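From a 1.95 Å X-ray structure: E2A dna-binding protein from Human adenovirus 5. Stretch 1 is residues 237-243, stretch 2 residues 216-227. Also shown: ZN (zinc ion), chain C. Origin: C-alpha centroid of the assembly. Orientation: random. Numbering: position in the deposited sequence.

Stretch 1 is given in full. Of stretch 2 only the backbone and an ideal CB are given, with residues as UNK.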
# COMPACT_ATOMS: atom_id res chain seq x y z
N ARG A 237 6.98 2.38 12.60
CA ARG A 237 5.63 2.20 12.03
C ARG A 237 5.49 0.72 11.64
O ARG A 237 6.48 0.13 11.27
CB ARG A 237 5.53 3.11 10.80
CG ARG A 237 4.16 3.01 10.05
CD ARG A 237 4.16 3.97 8.82
NE ARG A 237 4.35 5.37 9.21
CZ ARG A 237 5.50 6.09 9.22
NH1 ARG A 237 6.69 5.60 8.87
NH2 ARG A 237 5.44 7.38 9.61
N GLN A 238 4.28 0.15 11.73
CA GLN A 238 4.03 -1.30 11.55
C GLN A 238 3.24 -1.63 10.29
O GLN A 238 2.80 -2.77 10.08
CB GLN A 238 3.28 -1.80 12.78
CG GLN A 238 4.14 -1.59 14.08
CD GLN A 238 5.41 -2.33 14.05
OE1 GLN A 238 5.40 -3.56 13.94
NE2 GLN A 238 6.53 -1.63 14.13
N LEU A 239 3.07 -0.65 9.42
CA LEU A 239 2.50 -0.89 8.11
C LEU A 239 3.14 0.08 7.15
O LEU A 239 3.67 1.10 7.54
CB LEU A 239 0.95 -0.62 8.05
CG LEU A 239 0.11 -1.21 9.19
CD1 LEU A 239 -1.09 -0.33 9.63
CD2 LEU A 239 -0.35 -2.61 8.67
N PRO A 240 3.07 -0.22 5.86
CA PRO A 240 3.69 0.67 4.86
C PRO A 240 3.31 2.15 5.01
O PRO A 240 2.09 2.49 5.19
CB PRO A 240 3.14 0.08 3.52
CG PRO A 240 3.26 -1.43 3.82
CD PRO A 240 2.71 -1.51 5.28
N LYS A 241 4.32 3.06 4.95
CA LYS A 241 4.01 4.46 5.10
C LYS A 241 3.10 4.93 3.93
O LYS A 241 3.23 4.45 2.78
CB LYS A 241 5.30 5.30 5.04
CG LYS A 241 5.08 6.71 5.52
CD LYS A 241 6.46 7.47 5.41
CE LYS A 241 6.51 8.92 6.08
NZ LYS A 241 5.57 9.84 5.32
N LEU A 242 2.24 5.90 4.23
CA LEU A 242 1.34 6.50 3.23
C LEU A 242 1.72 7.94 3.09
O LEU A 242 1.66 8.69 4.05
CB LEU A 242 -0.15 6.41 3.74
CG LEU A 242 -1.24 6.60 2.70
CD1 LEU A 242 -2.56 6.04 3.30
CD2 LEU A 242 -1.40 8.09 2.35
N THR A 243 2.14 8.34 1.88
CA THR A 243 2.63 9.71 1.68
C THR A 243 2.02 10.26 0.39
O THR A 243 2.07 9.59 -0.65
CB THR A 243 4.21 9.71 1.53
OG1 THR A 243 4.75 9.06 2.67
CG2 THR A 243 4.81 11.22 1.47
N UNK A 216 -13.53 2.99 -0.07
CA UNK A 216 -12.43 2.17 0.49
C UNK A 216 -11.10 2.40 -0.21
O UNK A 216 -11.05 2.49 -1.43
CB UNK A 216 -12.79 0.68 0.40
N UNK A 217 -9.99 2.41 0.54
CA UNK A 217 -8.70 2.47 -0.12
C UNK A 217 -8.07 1.06 -0.00
O UNK A 217 -7.90 0.53 1.10
CB UNK A 217 -7.81 3.55 0.50
N UNK A 218 -7.68 0.50 -1.14
CA UNK A 218 -6.91 -0.71 -1.12
C UNK A 218 -5.50 -0.30 -0.79
O UNK A 218 -4.88 0.49 -1.55
CB UNK A 218 -7.00 -1.47 -2.44
N UNK A 219 -4.99 -0.83 0.30
CA UNK A 219 -3.65 -0.45 0.82
C UNK A 219 -2.88 -1.66 1.25
O UNK A 219 -3.47 -2.64 1.76
CB UNK A 219 -3.77 0.52 2.00
N UNK A 220 -1.55 -1.61 1.17
CA UNK A 220 -0.79 -2.73 1.71
C UNK A 220 -0.62 -2.63 3.23
O UNK A 220 -0.44 -1.51 3.75
CB UNK A 220 0.58 -2.80 1.04
N UNK A 221 -0.64 -3.80 3.89
CA UNK A 221 -0.32 -3.95 5.30
C UNK A 221 1.10 -4.44 5.47
O UNK A 221 1.66 -4.32 6.60
CB UNK A 221 -1.30 -4.91 5.98
N UNK A 222 1.72 -4.90 4.36
CA UNK A 222 3.07 -5.46 4.48
C UNK A 222 3.98 -4.99 3.40
O UNK A 222 3.61 -4.96 2.22
CB UNK A 222 3.02 -6.99 4.46
N UNK A 223 5.18 -4.60 3.80
CA UNK A 223 6.23 -4.31 2.85
C UNK A 223 7.15 -5.58 2.92
O UNK A 223 6.69 -6.61 3.35
CB UNK A 223 6.96 -3.01 3.18
N UNK A 224 8.40 -5.51 2.49
CA UNK A 224 9.30 -6.67 2.59
C UNK A 224 9.63 -6.96 4.03
O UNK A 224 9.74 -8.13 4.42
CB UNK A 224 10.59 -6.44 1.80
N UNK A 225 9.72 -5.89 4.84
CA UNK A 225 10.15 -6.04 6.22
C UNK A 225 9.24 -6.91 7.08
O UNK A 225 9.75 -7.61 7.96
CB UNK A 225 10.27 -4.66 6.86
N UNK A 226 7.92 -6.82 6.91
CA UNK A 226 7.02 -7.69 7.63
C UNK A 226 6.21 -8.57 6.71
O UNK A 226 5.03 -8.84 7.00
CB UNK A 226 6.08 -6.86 8.51
N UNK A 227 6.78 -8.98 5.61
CA UNK A 227 5.99 -9.85 4.69
C UNK A 227 5.73 -11.22 5.34
O UNK A 227 4.70 -11.85 5.03
CB UNK A 227 6.72 -10.04 3.36
ZN ZN C . 10.04 -2.32 4.42

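Positions 216 and 218 are extended and out of reach of stretch 1, which sets no preference at either. They are H216 and L218, which make no contact here.

Position 217 is also extended, and its CA-to-CB bond points toward stretch 1. The CB itself reaches nothing, but the methyls of L242 lie farther along. A long apolar side chain suits this gap. It is L217; its CD2 comes 3.9 Å from CD1 of L242.

At 219, CB points toward stretch 1 but stops short of it. A long, flexible apolar chain is one option among several. It is M219, whose side chain still stays 5.0 Å or more from stretch 1.

Position 220 has phi -81° and psi 145°. Its ideal CB sits 4.1 Å from CG of P240. Proline is allowed by these angles, as are small or medium apolar residues. It is P220, and the two rings touch, CG of P220 lying 3.8 Å from CB of P240. A water donates to O of P220 (2.7 Å) and O of P240 (2.9 Å), linking the two backbones.

At 221, the CB points away overall, yet its ideal position is 3.7 Å from CD2 of L239. A branched apolar chain could turn back over that leucine. It is L221, chi1 m and chi2 t. Its CD2 lies just 3.0 Å from CD2 of L239, closer than methyl groups normally pack.

The CB of 222 points away, so a polar or charged chain is acceptable. It is R222, whose guanidinium is hydrogen-bonded elsewhere in the structure.

At 223, the ideal CB is 4.1 Å from CG of P240, and the zinc is close by. A compact metal ligand fits, with cysteine the natural candidate. It is C223: SG binds ZN at 2.4 Å, while CB packs 4.1 Å from CG of P240.

Position 224 starts a type I turn, out of reach of stretch 1. Many polar residues would do. It is E224.

Position 225 lies within the turn, with its CB near the zinc. Cysteine again fits. It is C225, with SG 2.4 Å from ZN.

At 226, CB points toward stretch 1, where O of Q238 offers an acceptor. A short amide such as asparagine can reach; serine is too short. It is N226. Its ND2 lies 3.3 Å from O of Q238, and its OD1 accepts from N of C223 at 3.0 Å. A water joins ND2 of N226 (3.1 Å) to OE1 of Q238 (3.2 Å).

Position 227 closes the turn. Small polar residues suit. It is S227, whose OG donates to O of E224 at 3.2 Å.

Stretch 2 (216-227) HLLMPLRCECNS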
# COMPACT_ATOMS: atom_id res chain seq x y z
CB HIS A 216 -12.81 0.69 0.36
CG HIS A 216 -13.84 0.25 1.37
ND1 HIS A 216 -15.19 0.40 1.17
CD2 HIS A 216 -13.70 -0.35 2.58
CE1 HIS A 216 -15.85 -0.04 2.23
NE2 HIS A 216 -14.96 -0.49 3.11
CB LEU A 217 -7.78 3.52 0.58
CG LEU A 217 -6.29 3.51 0.19
CD1 LEU A 217 -6.07 3.81 -1.36
CD2 LEU A 217 -5.42 4.49 1.10
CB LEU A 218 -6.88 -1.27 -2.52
CG LEU A 218 -6.39 -2.65 -2.90
CD1 LEU A 218 -5.74 -2.81 -4.22
CD2 LEU A 218 -6.11 -3.76 -1.87
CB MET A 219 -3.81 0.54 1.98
CG MET A 219 -4.53 -0.04 3.27
SD MET A 219 -4.72 1.24 4.54
CE MET A 219 -4.45 0.21 5.94
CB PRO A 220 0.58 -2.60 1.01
CG PRO A 220 0.72 -1.05 0.84
CD PRO A 220 -0.70 -0.54 0.58
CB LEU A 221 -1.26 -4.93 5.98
CG LEU A 221 -2.68 -4.44 6.17
CD1 LEU A 221 -3.31 -5.50 7.06
CD2 LEU A 221 -2.74 -3.10 6.85
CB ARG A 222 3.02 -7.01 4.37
CG ARG A 222 1.94 -7.60 5.30
CD ARG A 222 2.01 -9.14 5.39
NE ARG A 222 1.88 -9.90 4.14
CZ ARG A 222 0.91 -10.77 3.88
NH1 ARG A 222 -0.18 -10.91 4.68
NH2 ARG A 222 0.98 -11.45 2.71
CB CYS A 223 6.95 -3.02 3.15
SG CYS A 223 7.81 -3.05 4.76
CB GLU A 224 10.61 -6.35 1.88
CG GLU A 224 10.36 -6.10 0.40
CD GLU A 224 11.66 -5.82 -0.43
OE1 GLU A 224 12.77 -6.31 -0.03
OE2 GLU A 224 11.54 -5.08 -1.46
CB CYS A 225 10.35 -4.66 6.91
SG CYS A 225 11.39 -3.51 5.94
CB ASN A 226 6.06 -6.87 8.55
CG ASN A 226 5.28 -5.80 7.78
OD1 ASN A 226 5.55 -5.50 6.62
ND2 ASN A 226 4.35 -5.19 8.46
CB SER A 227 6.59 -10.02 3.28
OG SER A 227 7.89 -10.51 3.47
O HOH W 1 -0.16 1.15 3.98
O HOH W 2 4.77 -5.53 11.55
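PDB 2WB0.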